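Local coordinates for protein SusD homolog (Bacteroides thetaiotaomicron, PDB 3SGH) that probably binds glycans at the outer membrane as a SusD-like lipoprotein of a polysaccharide uptake system, at residues N19-S22 with T23-V27; Y28-Q32 with Q33-Q37. One frame throughout, in Å; residues are numbered along the deposited sequence. Where two conformers were deposited one is given.

Interaction 1: residues N19-S22 with T23-V27; sequences NLLS and TMFNV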
ATOM      1  N   ASN A  19       5.216  20.742 -15.937  1.00 31.68           N
ATOM      2  CA  ASN A  19       5.392  21.252 -14.590  1.00 31.17           C
ATOM      3  C   ASN A  19       4.195  20.964 -13.658  1.00 30.01           C
ATOM      4  O   ASN A  19       4.379  20.830 -12.445  1.00 28.21           O
ATOM      5  CB  ASN A  19       5.717  22.750 -14.605  1.00 32.66           C
ATOM      6  CG  ASN A  19       7.071  23.072 -15.282  1.00 36.16           C
ATOM      7  OD1 ASN A  19       7.639  22.271 -16.071  1.00 42.50           O
ATOM      8  ND2 ASN A  19       7.571  24.261 -15.003  1.00 39.46           N
ATOM      9  N   LEU A  20       2.984  20.814 -14.214  1.00 28.62           N
ATOM     10  CA  LEU A  20       1.828  20.456 -13.375  1.00 27.65           C
ATOM     11  C   LEU A  20       1.923  18.991 -12.905  1.00 25.62           C
ATOM     12  O   LEU A  20       1.321  18.635 -11.905  1.00 25.54           O
ATOM     13  CB  LEU A  20       0.514  20.671 -14.115  1.00 28.65           C
ATOM     14  CG  LEU A  20       0.263  22.143 -14.505  1.00 31.39           C
ATOM     15  CD1 LEU A  20      -0.609  22.176 -15.743  1.00 35.32           C
ATOM     16  CD2 LEU A  20      -0.304  22.884 -13.297  1.00 32.74           C
ATOM     17  N   LEU A  21       2.688  18.153 -13.621  1.00 23.88           N
ATOM     18  CA  LEU A  21       2.880  16.765 -13.190  1.00 22.26           C
ATOM     19  C   LEU A  21       3.585  16.718 -11.858  1.00 21.83           C
ATOM     20  O   LEU A  21       3.315  15.831 -11.072  1.00 19.78           O
ATOM     21  CB  LEU A  21       3.726  15.976 -14.186  1.00 23.04           C
ATOM     22  CG  LEU A  21       3.163  15.513 -15.503  1.00 24.55           C
ATOM     23  CD1 LEU A  21       4.323  14.782 -16.187  1.00 21.20           C
ATOM     24  CD2 LEU A  21       1.940  14.600 -15.329  1.00 21.74           C
ATOM     25  N   SER A  22       4.477  17.667 -11.580  1.00 22.42           N
ATOM     26  CA  SER A  22       5.297  17.558 -10.357  1.00 22.69           C
ATOM     27  C   SER A  22       4.464  17.489  -9.093  1.00 21.89           C
ATOM     28  O   SER A  22       4.788  16.719  -8.181  1.00 21.51           O
ATOM     29  CB  SER A  22       6.308  18.724 -10.235  1.00 24.10           C
ATOM     30  OG  SER A  22       7.206  18.654 -11.338  1.00 28.07           O
ATOM     31  N   THR A  23       3.414  18.289  -8.972  1.00 20.41           N
ATOM     32  CA  THR A  23       2.541  18.211  -7.806  0.50 20.07           C
ATOM     33  C   THR A  23       1.811  16.883  -7.760  1.00 19.59           C
ATOM     34  O   THR A  23       1.698  16.267  -6.713  1.00 19.22           O
ATOM     35  CB  THR A  23       1.451  19.268  -7.834  0.50 20.65           C
ATOM     36  OG1 THR A  23       1.961  20.458  -8.450  0.50 22.14           O
ATOM     37  CG2 THR A  23       0.950  19.531  -6.423  0.50 16.11           C
HETATM   38  N   MSE A  24       1.307  16.466  -8.924  1.00 18.00           N
HETATM   39  CA  MSE A  24       0.510  15.232  -9.015  1.00 16.94           C
HETATM   40  C   MSE A  24       1.340  14.053  -8.533  1.00 16.56           C
HETATM   41  O   MSE A  24       0.831  13.130  -7.875  1.00 15.70           O
HETATM   42  CB  MSE A  24       0.018  14.957 -10.449  1.00 16.98           C
HETATM   43  CG  MSE A  24      -0.841  16.054 -11.032  1.00 19.21           C
HETATM   44 SE   MSE A  24      -1.392  15.636 -12.814  0.75 15.52          SE
HETATM   45  CE  MSE A  24      -2.598  14.245 -12.327  1.00 16.68           C
ATOM     46  N   PHE A  25       2.639  14.105  -8.834  1.00 15.66           N
ATOM     47  CA  PHE A  25       3.525  13.003  -8.518  1.00 16.41           C
ATOM     48  C   PHE A  25       3.652  12.718  -7.019  1.00 16.20           C
ATOM     49  O   PHE A  25       4.163  11.640  -6.621  1.00 16.44           O
ATOM     50  CB  PHE A  25       4.940  13.268  -9.021  1.00 15.92           C
ATOM     51  CG  PHE A  25       5.171  13.118 -10.517  1.00 16.30           C
ATOM     52  CD1 PHE A  25       4.318  12.439 -11.377  1.00 16.44           C
ATOM     53  CD2 PHE A  25       6.341  13.631 -11.036  1.00 16.93           C
ATOM     54  CE1 PHE A  25       4.639  12.298 -12.729  1.00 16.80           C
ATOM     55  CE2 PHE A  25       6.655  13.502 -12.389  1.00 18.99           C
ATOM     56  CZ  PHE A  25       5.817  12.871 -13.220  1.00 17.72           C
ATOM     57  N   ASN A  26       3.244  13.666  -6.169  1.00 15.36           N
ATOM     58  CA  ASN A  26       3.266  13.386  -4.724  1.00 14.60           C
ATOM     59  C   ASN A  26       2.371  12.202  -4.304  1.00 15.43           C
ATOM     60  O   ASN A  26       2.584  11.634  -3.245  1.00 15.36           O
ATOM     61  CB  ASN A  26       2.873  14.623  -3.956  1.00 15.11           C
ATOM     62  CG  ASN A  26       4.007  15.641  -3.933  1.00 15.22           C
ATOM     63  OD1 ASN A  26       4.982  15.448  -3.201  1.00 16.32           O
ATOM     64  ND2 ASN A  26       3.935  16.648  -4.800  1.00 17.47           N
ATOM     65  N   VAL A  27       1.406  11.789  -5.131  1.00 13.45           N
ATOM     66  CA  VAL A  27       0.635  10.598  -4.775  1.00 13.43           C
ATOM     67  C   VAL A  27       1.429   9.297  -4.750  1.00 14.03           C
ATOM     68  O   VAL A  27       0.989   8.345  -4.127  1.00 14.23           O
ATOM     69  CB  VAL A  27      -0.617  10.377  -5.624  1.00 13.38           C
ATOM     70  CG1 VAL A  27      -1.564  11.621  -5.533  1.00 14.72           C
ATOM     71  CG2 VAL A  27      -0.268   9.994  -7.083  1.00 13.20           C
TER
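Leu21 O accepts the backbone N-H of Phe25 at 2.9 Å from O to N, the donor lying almost in line with the carbonyl (C=O...N 169°), where helix 17-24 runs on from residues 19-22 into Thr23 and Met24. The Phe25 CG lies anti to its own carbonyl carbon (chi1 -75°), which lays the ring back over the preceding turn. The Leu21 oxygen sits above one face of that ring, displaced toward the rim near CG (3.3 Å from Leu21 O to Phe25 CG). Leu21 CB makes a CH-pi contact, 4.2 Å from the Phe25 ring centroid and 22° off its normal, and Leu21 CD1 reaches Phe25 CZ at 3.8 Å. More loosely, Leu21 CD2 meets the selenium of Met24, a selenomethionine. Two residues after Leu21, Thr23 O takes two donors from the same face of its plane, the backbone N of Asn26 at 3.1 Å and its amide ND2 at 3.0 Å. Beyond the segments, Phe25 meets Phe176 edge-to-face and Met24 packs on Phe88. The contact thus joins an apolar side, bedded on the neighbouring helices, to a carbonyl gripped twice by one asparagine; the ND2 bond, in the plane of the Asn26 amide, restrains how that amide turns.

Interaction 2: residues Y28-Q32 with Q33-Q37; sequences YACPQ and QNACQ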
ATOM      1  N   TYR A  28       2.565   9.226  -5.433  1.00 13.39           N
ATOM      2  CA  TYR A  28       3.271   7.956  -5.545  1.00 13.65           C
ATOM      3  C   TYR A  28       3.882   7.504  -4.229  1.00 13.56           C
ATOM      4  O   TYR A  28       3.791   6.342  -3.875  1.00 15.49           O
ATOM      5  CB  TYR A  28       4.349   8.054  -6.603  1.00 13.24           C
ATOM      6  CG  TYR A  28       3.818   8.090  -8.020  1.00 13.87           C
ATOM      7  CD1 TYR A  28       3.071   7.037  -8.520  1.00 13.63           C
ATOM      8  CD2 TYR A  28       4.129   9.114  -8.898  1.00 15.53           C
ATOM      9  CE1 TYR A  28       2.577   7.011  -9.826  1.00 15.06           C
ATOM     10  CE2 TYR A  28       3.628   9.094 -10.209  1.00 15.11           C
ATOM     11  CZ  TYR A  28       2.855   8.033 -10.669  1.00 15.08           C
ATOM     12  OH  TYR A  28       2.349   7.971 -11.958  1.00 16.05           O
ATOM     13  N   ALA A  29       4.458   8.438  -3.497  1.00 15.12           N
ATOM     14  CA  ALA A  29       5.153   8.107  -2.258  1.00 15.59           C
ATOM     15  C   ALA A  29       4.773   8.975  -1.067  1.00 16.06           C
ATOM     16  O   ALA A  29       5.112   8.602   0.057  1.00 17.05           O
ATOM     17  CB  ALA A  29       6.655   8.182  -2.467  1.00 15.30           C
ATOM     18  N   CYS A  30       4.123  10.127  -1.305  1.00 15.43           N
ATOM     19  CA  CYS A  30       3.795  11.099  -0.222  1.00 16.01           C
ATOM     20  C   CYS A  30       4.998  11.478   0.653  1.00 15.32           C
ATOM     21  O   CYS A  30       4.987  11.220   1.864  1.00 14.59           O
ATOM     22  CB  CYS A  30       2.674  10.554   0.650  1.00 16.09           C
ATOM     23  SG  CYS A  30       1.076  10.559  -0.258  1.00 19.93           S
ATOM     24  N   PRO A  31       6.027  12.105   0.062  1.00 14.57           N
ATOM     25  CA  PRO A  31       7.204  12.520   0.845  1.00 15.29           C
ATOM     26  C   PRO A  31       7.031  13.687   1.840  1.00 15.05           C
ATOM     27  O   PRO A  31       7.767  13.750   2.842  1.00 15.48           O
ATOM     28  CB  PRO A  31       8.218  12.887  -0.222  1.00 15.44           C
ATOM     29  CG  PRO A  31       7.388  13.321  -1.393  1.00 15.79           C
ATOM     30  CD  PRO A  31       6.186  12.413  -1.379  1.00 14.97           C
ATOM     31  N   GLN A  32       6.131  14.622   1.554  1.00 14.75           N
ATOM     32  CA  GLN A  32       5.962  15.759   2.442  1.00 15.19           C
ATOM     33  C   GLN A  32       5.528  15.231   3.813  1.00 14.99           C
ATOM     34  O   GLN A  32       4.729  14.290   3.916  1.00 12.75           O
ATOM     35  CB  GLN A  32       4.973  16.741   1.848  1.00 16.12           C
ATOM     36  CG  GLN A  32       4.914  18.104   2.555  1.00 15.55           C
ATOM     37  CD  GLN A  32       3.978  18.165   3.720  1.00 17.67           C
ATOM     38  OE1 GLN A  32       3.078  17.312   3.871  1.00 16.30           O
ATOM     39  NE2 GLN A  32       4.145  19.195   4.545  1.00 18.14           N
ATOM     40  N   GLN A  33       5.993  15.863   4.880  1.00 15.17           N
ATOM     41  CA  GLN A  33       5.864  15.276   6.191  1.00 15.78           C
ATOM     42  C   GLN A  33       4.417  14.972   6.611  1.00 15.05           C
ATOM     43  O   GLN A  33       4.174  13.926   7.212  1.00 14.26           O
ATOM     44  CB  GLN A  33       6.593  16.123   7.252  1.00 16.31           C
ATOM     45  CG  GLN A  33       5.977  17.501   7.457  1.00 16.99           C
ATOM     46  CD  GLN A  33       6.947  18.474   8.055  1.00 19.40           C
ATOM     47  OE1 GLN A  33       8.083  18.647   7.551  1.00 20.05           O
ATOM     48  NE2 GLN A  33       6.554  19.085   9.157  1.00 18.91           N
ATOM     49  N   ASN A  34       3.463  15.861   6.290  1.00 13.93           N
ATOM     50  CA  ASN A  34       2.063  15.621   6.662  1.00 14.73           C
ATOM     51  C   ASN A  34       1.373  14.632   5.736  1.00 14.91           C
ATOM     52  O   ASN A  34       0.605  13.808   6.207  1.00 13.63           O
ATOM     53  CB  ASN A  34       1.307  16.938   6.688  1.00 16.02           C
ATOM     54  CG  ASN A  34       1.996  17.964   7.601  1.00 18.10           C
ATOM     55  OD1 ASN A  34       2.441  19.004   7.142  1.00 18.59           O
ATOM     56  ND2 ASN A  34       2.150  17.620   8.866  1.00 19.08           N
ATOM     57  N   ALA A  35       1.659  14.695   4.444  1.00 14.38           N
ATOM     58  CA  ALA A  35       1.203  13.664   3.494  1.00 14.35           C
ATOM     59  C   ALA A  35       1.699  12.290   3.947  1.00 13.98           C
ATOM     60  O   ALA A  35       0.938  11.336   3.934  1.00 15.05           O
ATOM     61  CB  ALA A  35       1.736  13.975   2.072  1.00 15.65           C
ATOM     62  N   CYS A  36       2.987  12.223   4.321  1.00 13.82           N
ATOM     63  CA  CYS A  36       3.603  10.990   4.816  1.00 13.74           C
ATOM     64  C   CYS A  36       2.874  10.462   6.058  1.00 13.27           C
ATOM     65  O   CYS A  36       2.507   9.289   6.114  1.00 13.19           O
ATOM     66  CB  CYS A  36       5.099  11.187   5.073  1.00 12.84           C
ATOM     67  SG  CYS A  36       5.933   9.637   5.395  1.00 16.28           S
ATOM     68  N   GLN A  37       2.608  11.328   7.024  1.00 13.21           N
ATOM     69  CA  GLN A  37       1.899  10.881   8.199  1.00 13.26           C
ATOM     70  C   GLN A  37       0.519  10.373   7.821  1.00 13.54           C
ATOM     71  O   GLN A  37       0.129   9.276   8.229  1.00 15.11           O
ATOM     72  CB  GLN A  37       1.772  11.933   9.268  1.00 13.39           C
ATOM     73  CG  GLN A  37       1.011  11.342  10.510  1.00 15.06           C
ATOM     74  CD  GLN A  37       1.231  12.178  11.766  1.00 16.73           C
ATOM     75  OE1 GLN A  37       1.058  13.412  11.745  1.00 16.90           O
ATOM     76  NE2 GLN A  37       1.610  11.509  12.853  1.00 15.17           N
TER
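Gln32 sends CG anti to its backbone N (chi1 -169°) and then bends sharply at chi2 (-87°), a course that curls its amide back over the first turn of the helix that starts at Gln33 and brings OE1 to the amides of Asn34 and Ala35. The bond from Ala35 N to Gln32 OE1 is nearly straight, 3.0 Å with the donor close to the line of the side-chain carbonyl; the one from Asn34 N to the same OE1 is shorter, 2.8 Å, but bent and weak. The other end of the amide is used too: Gln32 NE2 donates to Asn34 OD1 at 3.1 Å, leaving within its own amide plane but arriving above the carbonyl plane of Asn34, the two amides being turned 47° apart. Gln32 is therefore the N-cap of helix 33-40, its side chain meeting the N-H groups of the first turn while its main-chain O receives Cys36 N at 2.7 Å. The two bonds to OE1 and the one from NE2 together hold the rotation of the glutamine amide, and Arg79 of helix 75-84 packs against both Gln32 and Asn34. The approach to the cap is set by Cys30, which leaves the preceding helix with positive phi and turns the chain so that its CB rests on Ala35 CB at 3.8 Å. Its carbonyl faces the start of the new helix, with Cys30 O 3.2 Å from Cys36 CB, and also makes a weak hydrogen bond with Gln314 of strand 314-317.

The two interactions follow one another along the chain, interaction 1 closing at Val27 and interaction 2 opening at Tyr28, with centres about 13 Å apart. Both draw on the short helix 26-29, which connects helix 17-24 to helix 33-40, and they touch where Asn26 packs on Pro31. Helix 75-84 lines both, through Tyr83 against Asn26 and Ala35, and helix 100-120 supplies Thr108 to Phe25 and Tyr28. Phe176 meets the rings of Phe25 and Tyr28 in turn. The centre of interaction 1 lies about 19 Å from the centre of the chain and that of interaction 2 about 13 Å, so the segment leads inward, into the predominantly helical body of this SusD-like protein.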